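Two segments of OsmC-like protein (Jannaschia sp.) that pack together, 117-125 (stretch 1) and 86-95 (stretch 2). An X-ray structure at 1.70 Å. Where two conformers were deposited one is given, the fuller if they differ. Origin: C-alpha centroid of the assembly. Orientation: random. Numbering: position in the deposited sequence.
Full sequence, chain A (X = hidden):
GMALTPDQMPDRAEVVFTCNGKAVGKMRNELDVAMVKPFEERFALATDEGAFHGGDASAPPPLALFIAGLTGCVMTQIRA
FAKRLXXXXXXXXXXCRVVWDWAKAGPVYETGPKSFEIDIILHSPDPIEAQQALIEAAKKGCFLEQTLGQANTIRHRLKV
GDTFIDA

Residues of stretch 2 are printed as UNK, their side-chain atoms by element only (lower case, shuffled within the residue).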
# COMPACT_ATOMS: atom_id res chain seq x y z
N GLU A 117 10.06 -1.27 9.25
CA GLU A 117 11.26 -0.49 9.59
C GLU A 117 11.50 0.49 8.48
O GLU A 117 11.45 0.11 7.28
CB GLU A 117 12.47 -1.44 9.76
CG GLU A 117 12.31 -2.43 10.90
CD GLU A 117 13.37 -3.57 10.95
OE1 GLU A 117 13.64 -4.26 9.90
OE2 GLU A 117 13.84 -3.83 12.08
N ILE A 118 11.74 1.75 8.83
CA ILE A 118 12.04 2.82 7.86
C ILE A 118 13.29 3.58 8.35
O ILE A 118 13.27 4.14 9.43
CB ILE A 118 10.86 3.81 7.67
CG1 ILE A 118 9.66 3.02 7.13
CG2 ILE A 118 11.26 4.93 6.72
CD1 ILE A 118 8.41 3.84 6.87
N ASP A 119 14.36 3.49 7.58
CA ASP A 119 15.65 4.17 7.88
C ASP A 119 15.82 5.32 6.90
O ASP A 119 15.72 5.14 5.69
CB ASP A 119 16.80 3.22 7.73
CG ASP A 119 16.86 2.17 8.84
OD1 ASP A 119 16.19 2.31 9.87
OD2 ASP A 119 17.67 1.23 8.68
N ILE A 120 16.13 6.49 7.43
CA ILE A 120 16.10 7.71 6.65
C ILE A 120 17.49 8.34 6.65
O ILE A 120 18.11 8.50 7.72
CB ILE A 120 15.07 8.65 7.26
CG1 ILE A 120 13.64 8.08 7.14
CG2 ILE A 120 15.18 10.03 6.59
CD1 ILE A 120 12.62 8.64 8.08
N ILE A 121 17.97 8.69 5.46
CA ILE A 121 19.26 9.37 5.26
C ILE A 121 19.03 10.71 4.59
O ILE A 121 18.61 10.79 3.41
CB ILE A 121 20.24 8.52 4.40
CG1 ILE A 121 20.37 7.13 5.02
CG2 ILE A 121 21.58 9.27 4.29
CD1 ILE A 121 21.19 6.15 4.14
N LEU A 122 19.28 11.77 5.36
CA LEU A 122 18.99 13.14 4.90
C LEU A 122 20.16 13.91 4.31
O LEU A 122 19.92 14.94 3.61
CB LEU A 122 18.38 13.97 6.04
CG LEU A 122 17.10 13.50 6.71
CD1 LEU A 122 16.62 14.44 7.84
CD2 LEU A 122 15.93 13.32 5.63
N HIS A 123 21.39 13.53 4.66
CA HIS A 123 22.59 14.30 4.27
C HIS A 123 22.39 15.78 4.60
O HIS A 123 22.64 16.65 3.77
CB HIS A 123 22.95 14.13 2.80
CG HIS A 123 23.11 12.71 2.37
ND1 HIS A 123 22.21 12.08 1.55
CD2 HIS A 123 24.07 11.80 2.67
CE1 HIS A 123 22.61 10.84 1.34
NE2 HIS A 123 23.73 10.64 2.01
N SER A 124 21.94 16.06 5.81
CA SER A 124 21.54 17.40 6.20
C SER A 124 22.63 18.09 7.01
O SER A 124 23.25 17.46 7.85
CB SER A 124 20.29 17.30 7.08
OG SER A 124 19.96 18.52 7.74
N PRO A 125 22.83 19.40 6.80
CA PRO A 125 23.77 20.16 7.61
C PRO A 125 23.17 20.76 8.89
O PRO A 125 23.82 21.59 9.54
CB PRO A 125 24.15 21.29 6.68
CG PRO A 125 22.88 21.59 5.98
CD PRO A 125 22.25 20.24 5.73
N UNK A 86 12.65 24.27 7.96
CA UNK A 86 13.99 24.83 8.01
C UNK A 86 15.10 23.78 7.95
O UNK A 86 16.19 23.99 8.52
n UNK A 86 12.46 29.53 9.96
c UNK A 86 12.02 28.81 8.74
c UNK A 86 13.09 26.72 9.46
c UNK A 86 14.17 25.71 9.24
c UNK A 86 13.03 27.70 8.37
N UNK A 87 14.85 22.69 7.25
CA UNK A 87 15.83 21.63 7.08
C UNK A 87 16.26 21.54 5.62
O UNK A 87 15.42 21.48 4.73
c UNK A 87 14.89 20.38 9.09
c UNK A 87 15.30 20.28 7.60
c UNK A 87 16.32 19.14 7.35
N UNK A 88 17.57 21.55 5.41
CA UNK A 88 18.16 21.26 4.11
C UNK A 88 18.42 19.77 3.99
O UNK A 88 19.10 19.16 4.84
c UNK A 88 19.46 22.06 3.92
o UNK A 88 19.18 23.47 4.04
c UNK A 88 20.13 21.71 2.57
N UNK A 89 17.86 19.18 2.95
CA UNK A 89 17.99 17.74 2.64
C UNK A 89 18.63 17.61 1.28
O UNK A 89 18.25 18.32 0.35
c UNK A 89 16.66 15.59 2.17
c UNK A 89 15.89 17.18 3.99
c UNK A 89 16.58 17.07 2.62
N UNK A 90 19.62 16.72 1.16
CA UNK A 90 20.32 16.50 -0.11
C UNK A 90 20.34 15.00 -0.38
O UNK A 90 20.58 14.22 0.53
c UNK A 90 21.76 17.05 -0.05
o UNK A 90 21.74 18.44 0.34
c UNK A 90 22.46 16.92 -1.41
N UNK A 91 20.06 14.59 -1.62
CA UNK A 91 20.21 13.19 -2.01
C UNK A 91 19.49 12.25 -1.02
O UNK A 91 20.06 11.26 -0.52
c UNK A 91 21.70 12.85 -2.09
o UNK A 91 23.62 13.76 -3.14
c UNK A 91 22.40 13.56 -3.24
o UNK A 91 21.72 13.92 -4.23
N UNK A 92 18.26 12.61 -0.72
CA UNK A 92 17.45 11.83 0.20
C UNK A 92 17.44 10.35 -0.20
O UNK A 92 17.21 10.01 -1.38
c UNK A 92 16.03 12.37 0.20
c UNK A 92 13.59 12.18 0.71
c UNK A 92 15.32 11.63 2.59
c UNK A 92 15.01 11.62 1.04
N UNK A 93 17.66 9.49 0.79
CA UNK A 93 17.53 8.04 0.62
C UNK A 93 16.74 7.50 1.80
O UNK A 93 17.01 7.84 2.96
c UNK A 93 18.79 5.92 0.18
c UNK A 93 18.88 7.37 0.60
o UNK A 93 19.27 5.62 -0.94
o UNK A 93 18.24 5.09 0.94
N UNK A 94 15.74 6.68 1.48
CA UNK A 94 14.90 6.03 2.47
C UNK A 94 14.88 4.55 2.21
O UNK A 94 14.60 4.14 1.07
c UNK A 94 12.53 5.77 3.45
c UNK A 94 13.46 6.59 2.49
c UNK A 94 13.51 8.09 2.86
N UNK A 95 15.17 3.76 3.24
CA UNK A 95 15.22 2.30 3.14
C UNK A 95 14.09 1.75 3.99
O UNK A 95 13.96 2.12 5.16
o UNK A 95 19.62 2.39 4.67
c UNK A 95 19.22 1.94 3.55
c UNK A 95 16.56 1.77 3.66
o UNK A 95 19.96 1.21 2.84
c UNK A 95 17.82 2.34 2.95
O HOH W 1 19.34 0.71 6.61

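Position 86 carries four carbons in an unbranched row ending in nitrogen, the signature of lysine. Lys86 makes no contact with stretch 1: the nearest approach of its side chain is 9.4 Å, from CB of Lys86 to OG of Ser124, so the identification rests on the atom chain alone.

Position 87 has three side-chain carbons, one bearing the other two. A branch at the first carbon and no heteroatom means valine; CG1 of Val87 lies 3.7 Å from OG of Ser124.

At position 88 the first carbon carries one oxygen and one carbon, and its CB stands 3.8 Å from CD of Pro125. This is threonine. The backbone of Thr88 matters more here: its O lies 3.1 Å from OG of Ser124, a weak hydrogen bond whose proton has another acceptor within reach, and 3.4 Å from CD of Pro125.

Position 89 again shows one carbon bearing two, and one of these packs near Leu122. It is valine, with CG2 of Val89 4.2 Å from CD2 of Leu122.

Position 90 repeats the pattern of one carbon carrying an oxygen and a carbon; its CB is 4.3 Å from CB of His123. It is threonine, modelled in two conformers. Both polar backbone atoms of Thr90 are engaged: N donates to O of Leu122 (3.0 Å, 165°), and O accepts from ND1 of His123 (2.9 Å, 143°).

Position 91 has two carbons, the second carrying two oxygens: a short carboxylate, hence aspartate. Its phi/psi of 51/48° is left-handed, as is the 49/48° of His123. CB of Asp91 is 3.8 Å from ND1 of His123.

Position 92 has four carbons forked at the second, with a branch end near Leu122: leucine. Its CA-to-CB bond points away from stretch 1, yet the side-chain end comes nearer, placing CD1 of Leu92 3.5 Å from CD2 of Leu122.

Position 93 is another two-carbon carboxylate, its CB 4.2 Å from CB of Ile121, hence aspartate. The backbone of Asp93 pairs with Ile121 twice: N to O of Ile121 at 3.1 Å, and O from N of Ile121 at 2.8 Å.

Position 94 shows one carbon bearing two, beside Ile118 and Ile120. It is valine; CG1 of Val94 reaches CG2 of Ile118 at 3.6 Å.

Position 95 has three carbons, the third carrying two oxygens, which makes it glutamate. OE1 of Glu95 lies 4.1 Å from CD1 of Ile121 and accepts from a water at 2.6 Å; that water also donates to OD2 of Asp119 at 2.7 Å, linking two carboxylates.

The contact is an antiparallel pairing, the strand axes 162° apart and 4.8 Å at closest approach. Glu95 and Asp119 exchange hydrogen bonds, N of Glu95 to O of Asp119 at 2.9 Å and N of Asp119 to O of Glu95 at 2.8 Å. Side chains alternate: Ile120 and Val94 share one face, while Asp119, Ile121, Asp93 and Glu95 occupy the other. Beyond the strands, Leu122 and His123 hold Thr90 through its backbone, and 715 Å² is buried in all.

Stretch 2, residues 86-95: KVTVTDLDVE
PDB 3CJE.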